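Local coordinates for protein aldehyde dehydrogenase 12 (Zea mays, PDB 6D97) that oxidises L-glutamate gamma-semialdehyde to glutamate with NAD+, the last step of proline catabolism in plants, at residues V45-Q50 / K73-Q78; P191-T196 / A265-T270; P219-D224 / E246-I251. All coordinates share one frame; numbering follows the deposited sequence.

Interaction 1: V45-Q50 / K73-Q78; sequences VQNFVQ and KVAEVQ
Segments 45-50 and 73-78 run parallel for a short distance, with Val45 opposite Val74 and two backbone hydrogen bonds flanking the pair. Val45 N donates to Lys73 O at 2.8 Å. Ala75 N donates back to Val45 O at 3.0 Å. Both bonds meet their carbonyls nearly along the C=O axis. Val45 and Val74 lie on the same face of the sheet. Each has CG1 anti to its backbone N, and CG2 of Val74 rests 4.2 Å from CB of Val45. Beyond this pair the chain of 73-78 turns off the strand, with Ala75 at the centre of an inverse gamma turn. The backbone pairing is then replaced by a side chain. Asn47 has CG anti to its carbonyl carbon (chi1 -49°), which places the amide beside the turn. Its ND2 gives a hydrogen bond of 2.8 Å to Ala75 O, on a lone pair and in the carbonyl plane. The acceptor lies 12° out of the amide plane of Asn47, and the N-H...O angle is 156°. This contact joins strands 43-49 and 70-74, the two central strands of a four-stranded mixed sheet that lies beside the Rossmann-type NAD domain. The other end of the Asn47 amide, OD1, accepts a hydrogen bond from Asn252 N, so both ends of the buried group are held and its flip state is fixed. Ala75 CB and Val77 CG2 each lie 3.6 Å from Asn47 ND2, and the Val77 side chain crosses the amide obliquely. An alanine here would remove both amide bonds, to Ala75 O and from Asn252 N, and would probably loosen the hold on the turn at Ala75. Phe85 of helix 83-90 packs on both Asn47 and Val77.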
loop_
_atom_site.group_PDB
_atom_site.type_symbol
_atom_site.label_atom_id
_atom_site.label_comp_id
_atom_site.label_asym_id
_atom_site.label_seq_id
_atom_site.Cartn_x
_atom_site.Cartn_y
_atom_site.Cartn_z
ATOM N N VAL A 45 -37.638 7.775 22.602
ATOM C CA VAL A 45 -36.670 7.704 21.515
ATOM C C VAL A 45 -37.383 8.090 20.230
ATOM O O VAL A 45 -38.434 7.526 19.903
ATOM C CB VAL A 45 -36.052 6.300 21.390
ATOM C CG1 VAL A 45 -35.027 6.267 20.261
ATOM C CG2 VAL A 45 -35.431 5.894 22.703
ATOM N N GLN A 46 -36.816 9.046 19.508
ATOM C CA GLN A 46 -37.428 9.560 18.296
ATOM C C GLN A 46 -36.637 9.128 17.073
ATOM O O GLN A 46 -35.489 8.682 17.158
ATOM C CB GLN A 46 -37.529 11.088 18.343
ATOM C CG GLN A 46 -38.349 11.614 19.505
ATOM C CD GLN A 46 -38.400 13.123 19.540
ATOM O OE1 GLN A 46 -37.556 13.769 20.159
ATOM N NE2 GLN A 46 -39.387 13.697 18.862
ATOM N N ASN A 47 -37.278 9.274 15.924
ATOM C CA ASN A 47 -36.608 9.114 14.649
ATOM C C ASN A 47 -36.037 10.452 14.198
ATOM O O ASN A 47 -36.442 11.519 14.664
ATOM C CB ASN A 47 -37.571 8.569 13.593
ATOM C CG ASN A 47 -38.343 7.356 14.080
ATOM O OD1 ASN A 47 -37.794 6.257 14.191
ATOM N ND2 ASN A 47 -39.627 7.549 14.378
ATOM N N PHE A 48 -35.079 10.382 13.281
ATOM C CA PHE A 48 -34.546 11.559 12.612
ATOM C C PHE A 48 -34.617 11.313 11.115
ATOM O O PHE A 48 -34.015 10.358 10.613
ATOM C CB PHE A 48 -33.106 11.844 13.045
ATOM C CG PHE A 48 -32.603 13.194 12.630
ATOM C CD1 PHE A 48 -32.901 14.316 13.382
ATOM C CD2 PHE A 48 -31.821 13.339 11.497
ATOM C CE1 PHE A 48 -32.434 15.557 13.011
ATOM C CE2 PHE A 48 -31.351 14.578 11.122
ATOM C CZ PHE A 48 -31.661 15.689 11.877
ATOM N N VAL A 49 -35.352 12.163 10.407
ATOM C CA VAL A 49 -35.537 11.999 8.971
ATOM C C VAL A 49 -35.785 13.367 8.360
ATOM O O VAL A 49 -36.439 14.226 8.962
ATOM C CB VAL A 49 -36.687 11.016 8.660
ATOM C CG1 VAL A 49 -38.029 11.612 9.056
ATOM C CG2 VAL A 49 -36.685 10.633 7.194
ATOM N N GLN A 50 -35.234 13.562 7.163
ATOM C CA GLN A 50 -35.346 14.814 6.422
ATOM C C GLN A 50 -34.940 16.011 7.279
ATOM O O GLN A 50 -35.501 17.102 7.155
ATOM C CB GLN A 50 -36.759 14.988 5.857
ATOM C CG GLN A 50 -37.363 13.687 5.338
ATOM C CD GLN A 50 -37.977 13.834 3.965
ATOM O OE1 GLN A 50 -37.281 14.116 2.990
ATOM N NE2 GLN A 50 -39.288 13.648 3.881
ATOM N N LYS A 73 -40.193 4.625 25.750
ATOM C CA LYS A 73 -41.094 4.487 24.613
ATOM C C LYS A 73 -40.362 4.876 23.335
ATOM O O LYS A 73 -39.618 5.861 23.305
ATOM C CB LYS A 73 -42.371 5.320 24.784
ATOM C CG LYS A 73 -42.198 6.819 24.914
ATOM C CD LYS A 73 -43.574 7.488 25.003
ATOM C CE LYS A 73 -43.490 9.010 25.024
ATOM N NZ LYS A 73 -44.840 9.638 24.901
ATOM N N VAL A 74 -40.557 4.076 22.290
ATOM C CA VAL A 74 -39.817 4.195 21.040
ATOM C C VAL A 74 -40.805 4.484 19.919
ATOM O O VAL A 74 -41.834 3.808 19.801
ATOM C CB VAL A 74 -39.005 2.919 20.749
ATOM C CG1 VAL A 74 -38.275 3.034 19.428
ATOM C CG2 VAL A 74 -38.024 2.652 21.886
ATOM N N ALA A 75 -40.494 5.488 19.098
ATOM C CA ALA A 75 -41.379 5.911 18.012
ATOM C C ALA A 75 -41.187 4.989 16.808
ATOM O O ALA A 75 -40.602 5.348 15.784
ATOM C CB ALA A 75 -41.115 7.365 17.647
ATOM N N GLU A 76 -41.713 3.775 16.939
ATOM C CA GLU A 76 -41.516 2.772 15.901
ATOM C C GLU A 76 -42.383 3.088 14.687
ATOM O O GLU A 76 -43.604 3.237 14.802
ATOM C CB GLU A 76 -41.808 1.375 16.443
ATOM C CG GLU A 76 -40.623 0.796 17.212
ATOM C CD GLU A 76 -40.782 -0.673 17.537
ATOM O OE1 GLU A 76 -41.925 -1.170 17.492
ATOM O OE2 GLU A 76 -39.761 -1.334 17.823
ATOM N N VAL A 77 -41.739 3.200 13.530
ATOM C CA VAL A 77 -42.416 3.504 12.276
ATOM C C VAL A 77 -43.097 2.247 11.755
ATOM O O VAL A 77 -42.543 1.144 11.831
ATOM C CB VAL A 77 -41.410 4.061 11.251
ATOM C CG1 VAL A 77 -42.058 4.243 9.886
ATOM C CG2 VAL A 77 -40.822 5.370 11.749
ATOM N N GLN A 78 -44.303 2.409 11.223
ATOM C CA GLN A 78 -45.053 1.296 10.665
ATOM C C GLN A 78 -44.822 1.214 9.157
ATOM O O GLN A 78 -44.235 2.105 8.541
ATOM C CB GLN A 78 -46.538 1.431 11.000
ATOM C CG GLN A 78 -46.856 1.145 12.465
ATOM C CD GLN A 78 -48.029 1.960 12.981
ATOM O OE1 GLN A 78 -49.178 1.724 12.606
ATOM N NE2 GLN A 78 -47.740 2.937 13.839
#

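Interaction 2: P191-T196 / A265-T270; sequences PVAIIT and ANPKMT. With NAD (nicotinamide-adenine-dinucleotide), chain E.
Val192 and Met269 sit on one face of the sheet, and Ala193 and Thr270 on the other. Val192 CG1 is anti to its carbonyl carbon (chi1 -55°) and meets Met269 CB at 3.8 Å, the two side chains crossing obliquely. The Met269 chain bends at its next two torsions, and it also packs on Pro509 of a second subunit. On the other face the Ala193 methyl packs against Thr270. Thr270 OG1 is anti to its carbonyl carbon and CG2 is anti to the backbone N, so both branches face the alanine methyl. OG1 stands 3.9 Å from Ala193 CB. The Pro267 ring lies against the backbone at Val192, with CB 3.8 Å from Val192 CA, and its CG reaches Ala193 CB on the Thr270 face. Leu262 of helix 255-265 covers Ala193, Thr270 and Ile195 on this face. The backbone holds the pairs in place. Lys268 N donates to Pro191 O at 2.7 Å, nearly along the C=O axis. Ala193 N donates to Met269 O at 3.0 Å, in the carbonyl plane. A backbone hydrogen bond between Ala193 and Leu271 continues the parallel pairing, and a CA-H...O contact from Thr270 CA to Ala193 O adds to it. Further along, Ile195 turns its two branches to the cofactor. CG2, anti to the backbone N, lies 3.2 Å from O4B of the NAD adenosine ribose, while CD1 reaches the adenine at N3A and C2A. At the strand end Thr196 O accepts a hydrogen bond of 3.1 Å from the ribose hydroxyl O3B of NAD. Strand 191-196 is the central strand of a five-stranded parallel sheet, with 269-273 its neighbour, and its C-terminal end meets the cofactor, as is typical of the Rossmann-type NAD-binding domain of aldehyde dehydrogenases.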
loop_
_atom_site.group_PDB
_atom_site.type_symbol
_atom_site.label_atom_id
_atom_site.label_comp_id
_atom_site.label_asym_id
_atom_site.label_seq_id
_atom_site.Cartn_x
_atom_site.Cartn_y
_atom_site.Cartn_z
ATOM N N PRO A 191 -27.032 5.977 -1.506
ATOM C CA PRO A 191 -28.020 5.651 -0.467
ATOM C C PRO A 191 -27.768 4.251 0.074
ATOM O O PRO A 191 -27.740 3.276 -0.682
ATOM C CB PRO A 191 -29.359 5.741 -1.209
ATOM C CG PRO A 191 -29.015 5.394 -2.630
ATOM C CD PRO A 191 -27.595 5.872 -2.865
ATOM N N VAL A 192 -27.558 4.160 1.387
ATOM C CA VAL A 192 -27.225 2.902 2.042
ATOM C C VAL A 192 -28.024 2.778 3.334
ATOM O O VAL A 192 -28.650 3.731 3.803
ATOM C CB VAL A 192 -25.714 2.776 2.332
ATOM C CG1 VAL A 192 -24.905 2.973 1.061
ATOM C CG2 VAL A 192 -25.286 3.766 3.395
ATOM N N ALA A 193 -27.984 1.578 3.913
ATOM C CA ALA A 193 -28.690 1.270 5.147
ATOM C C ALA A 193 -27.761 0.548 6.113
ATOM O O ALA A 193 -26.842 -0.167 5.701
ATOM C CB ALA A 193 -29.931 0.413 4.885
ATOM N N ILE A 194 -28.005 0.756 7.406
ATOM C CA ILE A 194 -27.236 0.131 8.478
ATOM C C ILE A 194 -28.206 -0.418 9.511
ATOM O O ILE A 194 -29.105 0.295 9.969
ATOM C CB ILE A 194 -26.257 1.115 9.137
ATOM C CG1 ILE A 194 -25.368 1.743 8.074
ATOM C CG2 ILE A 194 -25.395 0.406 10.161
ATOM C CD1 ILE A 194 -24.593 2.937 8.580
ATOM N N ILE A 195 -28.023 -1.685 9.874
ATOM C CA ILE A 195 -28.898 -2.397 10.798
ATOM C C ILE A 195 -28.017 -3.107 11.821
ATOM O O ILE A 195 -27.199 -3.957 11.450
ATOM C CB ILE A 195 -29.797 -3.404 10.060
ATOM C CG1 ILE A 195 -30.567 -2.709 8.932
ATOM C CG2 ILE A 195 -30.742 -4.080 11.030
ATOM C CD1 ILE A 195 -31.313 -3.656 8.027
ATOM N N THR A 196 -28.177 -2.764 13.096
ATOM C CA THR A 196 -27.315 -3.257 14.160
ATOM C C THR A 196 -28.130 -3.808 15.323
ATOM O O THR A 196 -29.301 -3.452 15.496
ATOM C CB THR A 196 -26.376 -2.151 14.666
ATOM O OG1 THR A 196 -27.106 -1.222 15.472
ATOM C CG2 THR A 196 -25.743 -1.420 13.504
ATOM N N ALA A 265 -36.900 1.179 -0.797
ATOM C CA ALA A 265 -35.932 2.238 -1.049
ATOM C C ALA A 265 -34.775 1.773 -1.920
ATOM O O ALA A 265 -34.096 2.613 -2.523
ATOM C CB ALA A 265 -35.394 2.789 0.274
ATOM N N ASN A 266 -34.552 0.459 -2.005
ATOM C CA ASN A 266 -33.468 -0.162 -2.757
ATOM C C ASN A 266 -32.144 0.538 -2.483
ATOM O O ASN A 266 -31.574 1.153 -3.394
ATOM C CB ASN A 266 -33.765 -0.140 -4.259
ATOM C CG ASN A 266 -35.054 -0.855 -4.611
ATOM O OD1 ASN A 266 -35.974 -0.256 -5.169
ATOM N ND2 ASN A 266 -35.128 -2.144 -4.293
ATOM N N PRO A 267 -31.628 0.486 -1.256
ATOM C CA PRO A 267 -30.314 1.077 -1.003
ATOM C C PRO A 267 -29.247 0.310 -1.763
ATOM O O PRO A 267 -29.379 -0.887 -2.026
ATOM C CB PRO A 267 -30.145 0.936 0.512
ATOM C CG PRO A 267 -30.955 -0.259 0.853
ATOM C CD PRO A 267 -32.142 -0.228 -0.074
ATOM N N LYS A 268 -28.184 1.019 -2.137
ATOM C CA LYS A 268 -27.137 0.394 -2.933
ATOM C C LYS A 268 -26.216 -0.486 -2.103
ATOM O O LYS A 268 -25.543 -1.356 -2.664
ATOM C CB LYS A 268 -26.331 1.464 -3.670
ATOM C CG LYS A 268 -27.133 2.127 -4.778
ATOM C CD LYS A 268 -27.712 1.068 -5.705
ATOM C CE LYS A 268 -29.173 1.328 -6.019
ATOM N NZ LYS A 268 -29.365 2.455 -6.965
ATOM N N MET A 269 -26.175 -0.280 -0.790
ATOM C CA MET A 269 -25.435 -1.148 0.112
ATOM C C MET A 269 -26.180 -1.200 1.435
ATOM O O MET A 269 -26.736 -0.193 1.877
ATOM C CB MET A 269 -23.999 -0.656 0.328
ATOM C CG MET A 269 -22.931 -1.708 0.038
ATOM S SD MET A 269 -23.037 -3.152 1.119
ATOM C CE MET A 269 -22.720 -2.401 2.714
ATOM N N THR A 270 -26.202 -2.372 2.061
ATOM C CA THR A 270 -26.808 -2.536 3.377
ATOM C C THR A 270 -25.811 -3.243 4.278
ATOM O O THR A 270 -25.371 -4.355 3.968
ATOM C CB THR A 270 -28.117 -3.328 3.308
ATOM O OG1 THR A 270 -29.087 -2.590 2.557
ATOM C CG2 THR A 270 -28.660 -3.576 4.706
HETATM P PA NAD E . -31.296 -9.877 14.943
HETATM O O1A NAD E . -31.002 -10.525 13.552
HETATM O O2A NAD E . -32.402 -10.352 15.748
HETATM O O5B NAD E . -31.675 -8.451 15.021
HETATM C C5B NAD E . -30.724 -7.460 14.715
HETATM C C4B NAD E . -31.305 -6.241 14.007
HETATM O O4B NAD E . -31.856 -6.551 12.739
HETATM C C3B NAD E . -32.340 -5.524 14.812
HETATM O O3B NAD E . -32.216 -4.162 14.666
HETATM C C2B NAD E . -33.592 -6.006 14.218
HETATM O O2B NAD E . -34.607 -5.094 14.403
HETATM C C1B NAD E . -33.196 -6.141 12.796
HETATM N N9A NAD E . -33.998 -7.055 12.011
HETATM C C8A NAD E . -34.541 -8.268 12.392
HETATM N N7A NAD E . -35.187 -8.806 11.351
HETATM C C5A NAD E . -35.075 -7.964 10.249
HETATM C C6A NAD E . -35.522 -8.000 8.942
HETATM N N6A NAD E . -36.300 -9.119 8.489
HETATM N N1A NAD E . -35.235 -6.996 8.099
HETATM C C2A NAD E . -34.501 -5.925 8.495
HETATM N N3A NAD E . -34.043 -5.852 9.772
HETATM C C4A NAD E . -34.310 -6.840 10.651
HETATM O O3 NAD E . -30.267 -9.908 15.990
HETATM P PN NAD E . -30.362 -10.643 17.396
HETATM O O1N NAD E . -28.889 -10.542 17.935
HETATM O O2N NAD E . -31.259 -9.903 18.345
HETATM O O5D NAD E . -30.742 -12.097 17.317
#

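Interaction 3: P219-D224 / E246-I251. With NAD (nicotinamide-adenine-dinucleotide), chain E.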
loop_
_atom_site.group_PDB
_atom_site.type_symbol
_atom_site.label_atom_id
_atom_site.label_comp_id
_atom_site.label_asym_id
_atom_site.label_seq_id
_atom_site.Cartn_x
_atom_site.Cartn_y
_atom_site.Cartn_z
ATOM N N PRO A 219 -26.478 7.280 4.767
ATOM C CA PRO A 219 -27.069 6.102 5.397
ATOM C C PRO A 219 -28.369 6.396 6.123
ATOM O O PRO A 219 -28.628 7.506 6.594
ATOM C CB PRO A 219 -25.982 5.686 6.397
ATOM C CG PRO A 219 -25.404 6.994 6.833
ATOM C CD PRO A 219 -25.498 7.937 5.646
ATOM N N VAL A 220 -29.198 5.361 6.199
ATOM C CA VAL A 220 -30.290 5.291 7.156
ATOM C C VAL A 220 -29.897 4.249 8.193
ATOM O O VAL A 220 -29.512 3.125 7.841
ATOM C CB VAL A 220 -31.634 4.958 6.479
ATOM C CG1 VAL A 220 -31.572 3.628 5.730
ATOM C CG2 VAL A 220 -32.752 4.958 7.508
ATOM N N LEU A 221 -29.924 4.641 9.460
ATOM C CA LEU A 221 -29.425 3.812 10.547
ATOM C C LEU A 221 -30.589 3.274 11.365
ATOM O O LEU A 221 -31.447 4.040 11.815
ATOM C CB LEU A 221 -28.468 4.599 11.445
ATOM C CG LEU A 221 -28.067 3.869 12.727
ATOM C CD1 LEU A 221 -27.270 2.608 12.431
ATOM C CD2 LEU A 221 -27.283 4.789 13.638
ATOM N N LYS A 222 -30.615 1.959 11.552
ATOM C CA LYS A 222 -31.624 1.303 12.372
ATOM C C LYS A 222 -30.921 0.497 13.454
ATOM O O LYS A 222 -30.118 -0.393 13.150
ATOM C CB LYS A 222 -32.523 0.404 11.521
ATOM C CG LYS A 222 -33.671 -0.237 12.280
ATOM C CD LYS A 222 -33.605 -1.751 12.178
ATOM C CE LYS A 222 -34.830 -2.409 12.792
ATOM N NZ LYS A 222 -34.841 -2.285 14.277
ATOM N N VAL A 223 -31.219 0.814 14.710
ATOM C CA VAL A 223 -30.701 0.091 15.863
ATOM C C VAL A 223 -31.875 -0.593 16.548
ATOM O O VAL A 223 -32.983 -0.046 16.584
ATOM C CB VAL A 223 -29.955 1.031 16.834
ATOM C CG1 VAL A 223 -29.407 0.266 18.035
ATOM C CG2 VAL A 223 -28.836 1.760 16.099
ATOM N N ASP A 224 -31.633 -1.804 17.055
ATOM C CA ASP A 224 -32.622 -2.556 17.817
ATOM C C ASP A 224 -33.323 -1.651 18.815
ATOM O O ASP A 224 -32.675 -0.979 19.625
ATOM C CB ASP A 224 -31.948 -3.725 18.545
ATOM C CG ASP A 224 -32.949 -4.739 19.077
ATOM O OD1 ASP A 224 -33.812 -4.373 19.906
ATOM O OD2 ASP A 224 -32.882 -5.910 18.649
ATOM N N GLU A 246 -28.972 16.834 7.057
ATOM C CA GLU A 246 -29.451 16.110 5.887
ATOM C C GLU A 246 -28.595 14.906 5.525
ATOM O O GLU A 246 -28.942 14.191 4.580
ATOM C CB GLU A 246 -29.527 17.054 4.681
ATOM N N ASP A 247 -27.498 14.656 6.244
ATOM C CA ASP A 247 -26.553 13.626 5.830
ATOM C C ASP A 247 -26.959 12.216 6.248
ATOM O O ASP A 247 -26.464 11.250 5.659
ATOM C CB ASP A 247 -25.154 13.937 6.373
ATOM C CG ASP A 247 -24.394 14.912 5.493
ATOM O OD1 ASP A 247 -25.044 15.605 4.684
ATOM O OD2 ASP A 247 -23.151 14.980 5.602
ATOM N N MET A 248 -27.839 12.062 7.238
ATOM C CA MET A 248 -28.236 10.722 7.647
ATOM C C MET A 248 -29.640 10.740 8.231
ATOM O O MET A 248 -30.159 11.783 8.640
ATOM C CB MET A 248 -27.247 10.117 8.656
ATOM C CG MET A 248 -27.231 10.774 10.036
ATOM S SD MET A 248 -28.442 10.131 11.219
ATOM C CE MET A 248 -27.855 8.457 11.460
ATOM N N ASP A 249 -30.243 9.553 8.277
ATOM C CA ASP A 249 -31.549 9.344 8.879
ATOM C C ASP A 249 -31.454 8.260 9.945
ATOM O O ASP A 249 -30.566 7.405 9.915
ATOM C CB ASP A 249 -32.593 8.950 7.831
ATOM C CG ASP A 249 -32.799 10.025 6.792
ATOM O OD1 ASP A 249 -33.008 11.194 7.173
ATOM O OD2 ASP A 249 -32.737 9.701 5.592
ATOM N N PHE A 250 -32.406 8.294 10.874
ATOM C CA PHE A 250 -32.447 7.376 12.008
ATOM C C PHE A 250 -33.863 6.832 12.116
ATOM O O PHE A 250 -34.800 7.600 12.351
ATOM C CB PHE A 250 -32.033 8.111 13.289
ATOM C CG PHE A 250 -31.883 7.229 14.495
ATOM C CD1 PHE A 250 -31.007 6.154 14.490
ATOM C CD2 PHE A 250 -32.589 7.511 15.655
ATOM C CE1 PHE A 250 -30.858 5.359 15.615
ATOM C CE2 PHE A 250 -32.449 6.724 16.781
ATOM C CZ PHE A 250 -31.582 5.646 16.765
ATOM N N ILE A 251 -34.032 5.526 11.924
ATOM C CA ILE A 251 -35.355 4.910 11.929
ATOM C C ILE A 251 -35.420 3.878 13.048
ATOM O O ILE A 251 -34.470 3.115 13.260
ATOM C CB ILE A 251 -35.703 4.274 10.566
ATOM C CG1 ILE A 251 -37.118 3.688 10.601
ATOM C CG2 ILE A 251 -34.688 3.208 10.178
ATOM C CD1 ILE A 251 -37.682 3.333 9.236
HETATM P PA NAD E . -31.296 -9.877 14.943
HETATM O O1A NAD E . -31.002 -10.525 13.552
HETATM O O2A NAD E . -32.402 -10.352 15.748
HETATM O O5B NAD E . -31.675 -8.451 15.021
HETATM C C5B NAD E . -30.724 -7.460 14.715
HETATM C C4B NAD E . -31.305 -6.241 14.007
HETATM O O4B NAD E . -31.856 -6.551 12.739
HETATM C C3B NAD E . -32.340 -5.524 14.812
HETATM O O3B NAD E . -32.216 -4.162 14.666
HETATM C C2B NAD E . -33.592 -6.006 14.218
HETATM O O2B NAD E . -34.607 -5.094 14.403
HETATM C C1B NAD E . -33.196 -6.141 12.796
HETATM N N9A NAD E . -33.998 -7.055 12.011
HETATM C C8A NAD E . -34.541 -8.268 12.392
HETATM N N7A NAD E . -35.187 -8.806 11.351
HETATM C C5A NAD E . -35.075 -7.964 10.249
HETATM C C6A NAD E . -35.522 -8.000 8.942
HETATM N N6A NAD E . -36.300 -9.119 8.489
HETATM N N1A NAD E . -35.235 -6.996 8.099
HETATM C C2A NAD E . -34.501 -5.925 8.495
HETATM N N3A NAD E . -34.043 -5.852 9.772
HETATM C C4A NAD E . -34.310 -6.840 10.651
HETATM O O3 NAD E . -30.267 -9.908 15.990
HETATM P PN NAD E . -30.362 -10.643 17.396
HETATM O O1N NAD E . -28.889 -10.542 17.935
HETATM O O2N NAD E . -31.259 -9.903 18.345
HETATM O O5D NAD E . -30.742 -12.097 17.317
HETATM O O HOH W 1 -33.155 2.705 15.598
#
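Three backbone hydrogen bonds zip strand 219-223 to strand 249-251 in parallel. Asp249 N donates to Pro219 O and Ile251 N to Leu221 O, both in the carbonyl plane and nearly straight. Leu221 N donates to Asp249 O at 2.9 Å, but comes from above that carbonyl plane. The strand axes cross at -29°, and further along a water takes over the bridging. It accepts from Val223 N and donates to Ile251 O at 2.7 Å. Apolar contacts occur on both faces. Val220 CG2, anti to the backbone N, meets Ile251 CG2 at 3.7 Å, the two side chains crossing obliquely. On the other face Leu221 and Phe250 lie side by side and point the same way. Both have CG anti to the backbone N, which sets Leu221 CD2 4.1 Å from Phe250 CD1. Val223 CG2 approaches the edge of the same ring. The bent chain of Met248 brings CE to Leu221 CB at 3.9 Å. Its CB touches Pro219 CG, the two side chains crossing at about a right angle. Polar contacts to NAD come from Lys222. Its CG is anti to the backbone N (chi1 -176°), and CB and CG lie against Ile251. Bends at chi2 (-122°) and chi4 then take NZ to the adenosine ribose. NZ gives a bond of 2.8 Å to O2B of NAD and a weak one of 3.3 Å to O3B. Ser253 O also takes a bond from NZ, so NZ has three partners, one of them weak. The strands belong to a beta-alpha-beta unit whose helix, 229-240, packs on Leu221, Met248 and Phe250. Helix 203-214 touches Pro219, Val223 and Met248. Helix 83-90 covers Val220, Asp249 and Ile251 on the other face, and strand 191-196 flanks strand 218-223.

From the N terminus, interaction 1 comes first, closing a loop of 22 residues that holds two short strands, 52-54 and 60-63. It is complete before the others open. Interaction 2 then opens at 191-196 and closes only at 265-270. Interaction 3, between 219-224 and 246-251, nests inside that long loop. Strands 191-196 and 218-223 are neighbours, so interactions 2 and 3 tie one parallel sheet together and both reach the adenosine ribose of NAD. Interaction 1 lies in a small mixed sheet that meets the edge strand 249-251 of the parallel sheet, where Phe48 O probably takes a hydrogen bond from Phe250 N. Interactions 1 and 2 do not touch; their centres are about 17 Å apart.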